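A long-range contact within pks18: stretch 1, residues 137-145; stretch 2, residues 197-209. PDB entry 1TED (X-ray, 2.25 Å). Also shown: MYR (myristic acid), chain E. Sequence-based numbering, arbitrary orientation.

Stretch 1 (137-145) LLVLATSTG
Stretch 2 197-209: ALVVCIELCSVNA

Two neighbouring parallel strands, 137-142 and one running from 197 to about 204, lie side by side, their axes 4.6 Å apart at closest and inclined by 12°. Residue n of the first pairs with n+60 of the second, with CA-CA distances of 4.7 Å for Leu138-Leu198 and Val139-Val199 and 4.8 Å for Ala141-Cys201. Backbone phi/psi values are extended, for example -108/125 at Val139 and -133/122 at Val200, and widest at Thr142 (-167/159). Val139 and Ala141 hydrogen-bond through both N and O to even residues of stretch 2, Leu137 through its O: Leu198 N to Leu137 O (2.7 Å), Val139 N to Leu198 O (2.8 Å), Val200 N to Val139 O (2.7 Å), Ala141 N to Val200 O (2.9 Å) and Ile202 N to Ala141 O (3.2 Å). CA-H...O contacts fill the intervals, as from Leu138 CA to Leu198 O (3.2 Å).

Side chains alternate between the sheet's faces. On one lie Leu138, Leu140, Leu198 and Val200. Leu138 (chi1 160°, t; chi2 59°, p) brings CD1 to 3.9 Å from Leu198 CD2 and 4.1 Å from Val200 CG2; Leu198 is also t, p. Leu140 keeps chi1 t (-169°) but takes chi2 m (-72°), placing CD2 3.6 Å from Val200 CG1 and 4.0 Å from Ile202 CG2. Val200 is t, Ile202 t, p. The other face carries Leu137 (t, p), Val139, Ala141, Ala197, Val199 and Cys201: Leu137 CB lies 4.0 Å from Ala197 CB, Val139 and Val199, both t, meet at 4.3 Å (CB to CG2), and Ala141 CB lies 4.3 Å from the SG of Cys201 (m).

Beyond the paired residues, side chains take over the polar links. Thr142 (m, -42°) turns OG1 back to donate to its neighbour Ala141 O at 2.6 Å. Glu203, with chi1 between wells at -133° and chi2 and chi3 near +67°, starts sideways from CA but bends so that its carboxylate comes nearer to stretch 1, where OE2 accepts from Ser143 N (2.6 Å) and Thr144 OG1 (3.1 Å). Thr144 (p, 50°; phi/psi -126/13) points toward stretch 2, and its hydroxyl, donating to that carboxylate, also accepts from Leu204 N at 2.9 Å, so one side chain ties together a backbone amide and an acid. Ser143 (m, -71°) sends OG to a water at 2.6 Å, which donates to Glu203 OE1 at 3.3 Å.

After the strand, Asn208 N closes a turn onto Cys205 O (2.6 Å). Myristic acid runs past this end: its C12 lies 3.7 Å from Thr144 CG2 and its C8 3.5 Å from Cys205 O.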

ATOM      1  N   LEU A 137       4.293 -13.228  -6.265  1.00 25.57           N
ATOM      2  CA  LEU A 137       3.811 -12.008  -5.613  1.00 25.35           C
ATOM      3  C   LEU A 137       3.981 -12.055  -4.099  1.00 24.30           C
ATOM      4  O   LEU A 137       3.754 -13.077  -3.455  1.00 23.57           O
ATOM      5  CB  LEU A 137       2.325 -11.775  -5.947  1.00 24.43           C
ATOM      6  CG  LEU A 137       1.576 -10.589  -5.324  1.00 22.80           C
ATOM      7  CD1 LEU A 137       2.208  -9.272  -5.752  1.00 21.83           C
ATOM      8  CD2 LEU A 137       0.117 -10.624  -5.762  1.00 25.30           C
ATOM      9  N   LEU A 138       4.384 -10.924  -3.548  1.00 24.09           N
ATOM     10  CA  LEU A 138       4.582 -10.782  -2.120  1.00 24.30           C
ATOM     11  C   LEU A 138       3.831  -9.534  -1.692  1.00 23.70           C
ATOM     12  O   LEU A 138       4.176  -8.427  -2.119  1.00 22.66           O
ATOM     13  CB  LEU A 138       6.069 -10.612  -1.807  1.00 23.53           C
ATOM     14  CG  LEU A 138       6.410  -9.985  -0.454  1.00 24.70           C
ATOM     15  CD1 LEU A 138       5.826 -10.809   0.667  1.00 26.18           C
ATOM     16  CD2 LEU A 138       7.909  -9.905  -0.304  1.00 28.52           C
ATOM     17  N   VAL A 139       2.794  -9.702  -0.872  1.00 24.06           N
ATOM     18  CA  VAL A 139       2.036  -8.545  -0.398  1.00 22.86           C
ATOM     19  C   VAL A 139       2.353  -8.329   1.071  1.00 23.08           C
ATOM     20  O   VAL A 139       2.216  -9.233   1.906  1.00 22.22           O
ATOM     21  CB  VAL A 139       0.510  -8.729  -0.577  1.00 24.17           C
ATOM     22  CG1 VAL A 139      -0.224  -7.460  -0.148  1.00 22.62           C
ATOM     23  CG2 VAL A 139       0.194  -9.047  -2.022  1.00 22.85           C
ATOM     24  N   LEU A 140       2.785  -7.121   1.387  1.00 23.39           N
ATOM     25  CA  LEU A 140       3.143  -6.791   2.757  1.00 24.04           C
ATOM     26  C   LEU A 140       2.226  -5.690   3.285  1.00 24.97           C
ATOM     27  O   LEU A 140       2.121  -4.620   2.687  1.00 22.91           O
ATOM     28  CB  LEU A 140       4.604  -6.340   2.795  1.00 24.40           C
ATOM     29  CG  LEU A 140       5.338  -6.160   4.125  1.00 27.04           C
ATOM     30  CD1 LEU A 140       4.820  -4.923   4.842  1.00 25.38           C
ATOM     31  CD2 LEU A 140       5.188  -7.425   4.969  1.00 24.69           C
ATOM     32  N   ALA A 141       1.555  -5.966   4.401  1.00 24.44           N
ATOM     33  CA  ALA A 141       0.666  -4.987   5.006  1.00 25.21           C
ATOM     34  C   ALA A 141       1.115  -4.609   6.415  1.00 27.03           C
ATOM     35  O   ALA A 141       1.578  -5.462   7.187  1.00 24.53           O
ATOM     36  CB  ALA A 141      -0.755  -5.520   5.042  1.00 22.46           C
ATOM     37  N   THR A 142       0.965  -3.322   6.736  1.00 26.48           N
ATOM     38  CA  THR A 142       1.318  -2.790   8.051  1.00 28.15           C
ATOM     39  C   THR A 142       0.733  -1.398   8.196  1.00 27.97           C
ATOM     40  O   THR A 142       0.443  -0.731   7.203  1.00 29.39           O
ATOM     41  CB  THR A 142       2.849  -2.618   8.235  1.00 30.17           C
ATOM     42  OG1 THR A 142       3.531  -3.756   7.697  1.00 36.36           O
ATOM     43  CG2 THR A 142       3.193  -2.470   9.717  1.00 24.98           C
ATOM     44  N   SER A 143       0.584  -0.960   9.441  1.00 26.51           N
ATOM     45  CA  SER A 143       0.096   0.378   9.742  1.00 25.54           C
ATOM     46  C   SER A 143       0.931   0.921  10.898  1.00 26.17           C
ATOM     47  O   SER A 143       0.617   1.958  11.469  1.00 27.77           O
ATOM     48  CB  SER A 143      -1.387   0.336  10.121  1.00 24.41           C
ATOM     49  OG  SER A 143      -2.184   0.062   8.978  1.00 21.85           O
ATOM     50  N   THR A 144       2.014   0.217  11.224  1.00 27.35           N
ATOM     51  CA  THR A 144       2.888   0.608  12.334  1.00 28.25           C
ATOM     52  C   THR A 144       4.370   0.772  11.983  1.00 30.91           C
ATOM     53  O   THR A 144       5.203   0.884  12.879  1.00 29.71           O
ATOM     54  CB  THR A 144       2.790  -0.420  13.491  1.00 27.57           C
ATOM     55  OG1 THR A 144       2.967  -1.747  12.972  1.00 24.99           O
ATOM     56  CG2 THR A 144       1.429  -0.322  14.191  1.00 24.86           C
ATOM     57  N   GLY A 145       4.691   0.803  10.689  1.00 34.48           N
ATOM     58  CA  GLY A 145       6.081   0.928  10.263  1.00 38.06           C
ATOM     59  C   GLY A 145       6.436   2.080   9.335  1.00 39.60           C
ATOM     60  O   GLY A 145       6.477   3.223   9.754  1.00 42.37           O
ATOM     61  N   ALA A 197       1.224 -16.776  -4.282  1.00 26.91           N
ATOM     62  CA  ALA A 197       1.437 -15.460  -3.716  1.00 26.65           C
ATOM     63  C   ALA A 197       1.663 -15.609  -2.226  1.00 26.22           C
ATOM     64  O   ALA A 197       1.063 -16.485  -1.576  1.00 24.22           O
ATOM     65  CB  ALA A 197       0.231 -14.573  -3.986  1.00 26.45           C
ATOM     66  N   LEU A 198       2.543 -14.760  -1.702  1.00 24.82           N
ATOM     67  CA  LEU A 198       2.870 -14.753  -0.286  1.00 25.82           C
ATOM     68  C   LEU A 198       2.329 -13.457   0.309  1.00 27.49           C
ATOM     69  O   LEU A 198       2.645 -12.362  -0.175  1.00 28.44           O
ATOM     70  CB  LEU A 198       4.393 -14.824  -0.080  1.00 26.47           C
ATOM     71  CG  LEU A 198       4.905 -14.674   1.364  1.00 28.76           C
ATOM     72  CD1 LEU A 198       4.490 -15.876   2.195  1.00 27.80           C
ATOM     73  CD2 LEU A 198       6.420 -14.557   1.375  1.00 28.66           C
ATOM     74  N   VAL A 199       1.493 -13.590   1.338  1.00 27.66           N
ATOM     75  CA  VAL A 199       0.911 -12.438   2.023  1.00 26.99           C
ATOM     76  C   VAL A 199       1.484 -12.354   3.432  1.00 26.83           C
ATOM     77  O   VAL A 199       1.506 -13.340   4.170  1.00 29.32           O
ATOM     78  CB  VAL A 199      -0.635 -12.536   2.087  1.00 26.65           C
ATOM     79  CG1 VAL A 199      -1.205 -11.363   2.871  1.00 25.62           C
ATOM     80  CG2 VAL A 199      -1.196 -12.507   0.693  1.00 25.15           C
ATOM     81  N   VAL A 200       1.954 -11.171   3.805  1.00 25.85           N
ATOM     82  CA  VAL A 200       2.557 -10.992   5.111  1.00 24.38           C
ATOM     83  C   VAL A 200       2.025  -9.752   5.816  1.00 26.56           C
ATOM     84  O   VAL A 200       2.108  -8.638   5.296  1.00 26.46           O
ATOM     85  CB  VAL A 200       4.115 -10.905   4.984  1.00 24.99           C
ATOM     86  CG1 VAL A 200       4.755 -10.719   6.339  1.00 22.02           C
ATOM     87  CG2 VAL A 200       4.657 -12.170   4.336  1.00 21.84           C
ATOM     88  N   CYS A 201       1.448  -9.964   6.995  1.00 25.82           N
ATOM     89  CA  CYS A 201       0.929  -8.877   7.805  1.00 26.26           C
ATOM     90  C   CYS A 201       1.827  -8.837   9.038  1.00 26.96           C
ATOM     91  O   CYS A 201       1.994  -9.839   9.728  1.00 29.43           O
ATOM     92  CB  CYS A 201      -0.525  -9.145   8.185  1.00 26.42           C
ATOM     93  SG  CYS A 201      -1.637  -9.362   6.767  1.00 25.57           S
ATOM     94  N   ILE A 202       2.427  -7.684   9.294  1.00 26.35           N
ATOM     95  CA  ILE A 202       3.337  -7.528  10.421  1.00 27.08           C
ATOM     96  C   ILE A 202       2.943  -6.268  11.173  1.00 27.31           C
ATOM     97  O   ILE A 202       2.879  -5.178  10.603  1.00 26.51           O
ATOM     98  CB  ILE A 202       4.808  -7.420   9.923  1.00 27.07           C
ATOM     99  CG1 ILE A 202       5.743  -7.071  11.083  1.00 28.81           C
ATOM    100  CG2 ILE A 202       4.904  -6.389   8.810  1.00 26.30           C
ATOM    101  CD1 ILE A 202       6.100  -8.249  11.969  1.00 28.15           C
ATOM    102  N   GLU A 203       2.675  -6.409  12.460  1.00 26.93           N
ATOM    103  CA  GLU A 203       2.249  -5.258  13.219  1.00 27.64           C
ATOM    104  C   GLU A 203       3.032  -5.137  14.516  1.00 28.62           C
ATOM    105  O   GLU A 203       3.028  -6.042  15.357  1.00 28.19           O
ATOM    106  CB  GLU A 203       0.743  -5.369  13.473  1.00 29.59           C
ATOM    107  CG  GLU A 203      -0.050  -4.101  13.178  1.00 33.79           C
ATOM    108  CD  GLU A 203      -0.100  -3.710  11.698  1.00 33.26           C
ATOM    109  OE1 GLU A 203      -0.731  -4.437  10.898  1.00 34.81           O
ATOM    110  OE2 GLU A 203       0.483  -2.667  11.342  1.00 30.50           O
ATOM    111  N   LEU A 204       3.725  -4.013  14.652  1.00 28.63           N
ATOM    112  CA  LEU A 204       4.543  -3.730  15.822  1.00 30.55           C
ATOM    113  C   LEU A 204       4.100  -2.454  16.516  1.00 31.04           C
ATOM    114  O   LEU A 204       4.698  -1.389  16.331  1.00 31.98           O
ATOM    115  CB  LEU A 204       6.012  -3.604  15.416  1.00 31.16           C
ATOM    116  CG  LEU A 204       6.861  -4.870  15.505  1.00 33.82           C
ATOM    117  CD1 LEU A 204       6.123  -6.038  14.903  1.00 33.04           C
ATOM    118  CD2 LEU A 204       8.196  -4.631  14.801  1.00 36.36           C
ATOM    119  N   CYS A 205       3.050  -2.570  17.320  1.00 31.60           N
ATOM    120  CA  CYS A 205       2.512  -1.437  18.057  1.00 31.42           C
ATOM    121  C   CYS A 205       3.449  -0.961  19.175  1.00 31.63           C
ATOM    122  O   CYS A 205       3.653   0.240  19.342  1.00 29.90           O
ATOM    123  CB  CYS A 205       1.144  -1.805  18.655  1.00 31.71           C
ATOM    124  SG  CYS A 205      -0.151  -2.207  17.447  1.00 31.63           S
ATOM    125  N   SER A 206       4.011  -1.904  19.931  1.00 32.45           N
ATOM    126  CA  SER A 206       4.905  -1.582  21.047  1.00 32.68           C
ATOM    127  C   SER A 206       5.964  -0.555  20.665  1.00 32.55           C
ATOM    128  O   SER A 206       6.429   0.217  21.501  1.00 32.82           O
ATOM    129  CB  SER A 206       5.577  -2.861  21.586  1.00 35.18           C
ATOM    130  OG  SER A 206       6.516  -3.421  20.675  1.00 36.14           O
ATOM    131  N   VAL A 207       6.329  -0.547  19.391  1.00 32.37           N
ATOM    132  CA  VAL A 207       7.326   0.369  18.873  1.00 32.71           C
ATOM    133  C   VAL A 207       6.840   1.819  18.846  1.00 31.83           C
ATOM    134  O   VAL A 207       7.647   2.746  18.776  1.00 31.73           O
ATOM    135  CB  VAL A 207       7.765  -0.090  17.460  1.00 33.89           C
ATOM    136  CG1 VAL A 207       8.145   1.082  16.600  1.00 37.73           C
ATOM    137  CG2 VAL A 207       8.939  -1.024  17.584  1.00 34.51           C
ATOM    138  N   ASN A 208       5.528   2.020  18.923  1.00 29.61           N
ATOM    139  CA  ASN A 208       4.982   3.373  18.894  1.00 28.81           C
ATOM    140  C   ASN A 208       4.446   3.845  20.243  1.00 29.00           C
ATOM    141  O   ASN A 208       3.743   4.851  20.317  1.00 28.44           O
ATOM    142  CB  ASN A 208       3.869   3.485  17.838  1.00 28.77           C
ATOM    143  CG  ASN A 208       4.382   3.284  16.412  1.00 27.59           C
ATOM    144  OD1 ASN A 208       4.406   2.164  15.897  1.00 25.37           O
ATOM    145  ND2 ASN A 208       4.799   4.372  15.775  1.00 25.52           N
ATOM    146  N   ALA A 209       4.783   3.125  21.310  1.00 31.16           N
ATOM    147  CA  ALA A 209       4.328   3.490  22.657  1.00 32.96           C
ATOM    148  C   ALA A 209       4.699   4.932  23.021  1.00 35.15           C
ATOM    149  O   ALA A 209       5.833   5.370  22.802  1.00 36.53           O
ATOM    150  CB  ALA A 209       4.922   2.533  23.675  1.00 31.19           C
TER
HETATM  151  C1  MYR E3045       1.939  -0.916  26.835  1.00 54.00           C
HETATM  152  O1  MYR E3045       2.167  -1.963  27.435  1.00 54.28           O
HETATM  153  O2  MYR E3045       1.250  -0.049  27.375  1.00 54.78           O
HETATM  154  C2  MYR E3045       2.506  -0.688  25.432  1.00 53.49           C
HETATM  155  C3  MYR E3045       1.388  -0.660  24.388  1.00 51.31           C
HETATM  156  C4  MYR E3045       1.955  -0.464  22.979  1.00 48.26           C
HETATM  157  C5  MYR E3045       0.841  -0.389  21.932  1.00 45.41           C
HETATM  158  C6  MYR E3045      -0.050   0.843  22.112  1.00 42.55           C
HETATM  159  C7  MYR E3045       0.674   2.153  21.788  1.00 40.21           C
HETATM  160  C8  MYR E3045       1.011   2.279  20.300  1.00 38.57           C
HETATM  161  C9  MYR E3045      -0.250   2.327  19.436  1.00 38.26           C
HETATM  162  C10 MYR E3045       0.109   2.307  17.950  1.00 37.39           C
HETATM  163  C11 MYR E3045      -1.152   2.291  17.084  1.00 39.06           C
HETATM  164  C12 MYR E3045      -0.798   2.217  15.597  1.00 37.48           C
HETATM  165  C13 MYR E3045      -2.068   2.125  14.750  1.00 38.37           C
HETATM  166  C14 MYR E3045      -1.732   2.010  13.262  1.00 40.58           C
HETATM  167  O   HOH W   1      -2.487  -2.480   8.972  1.00 29.00           O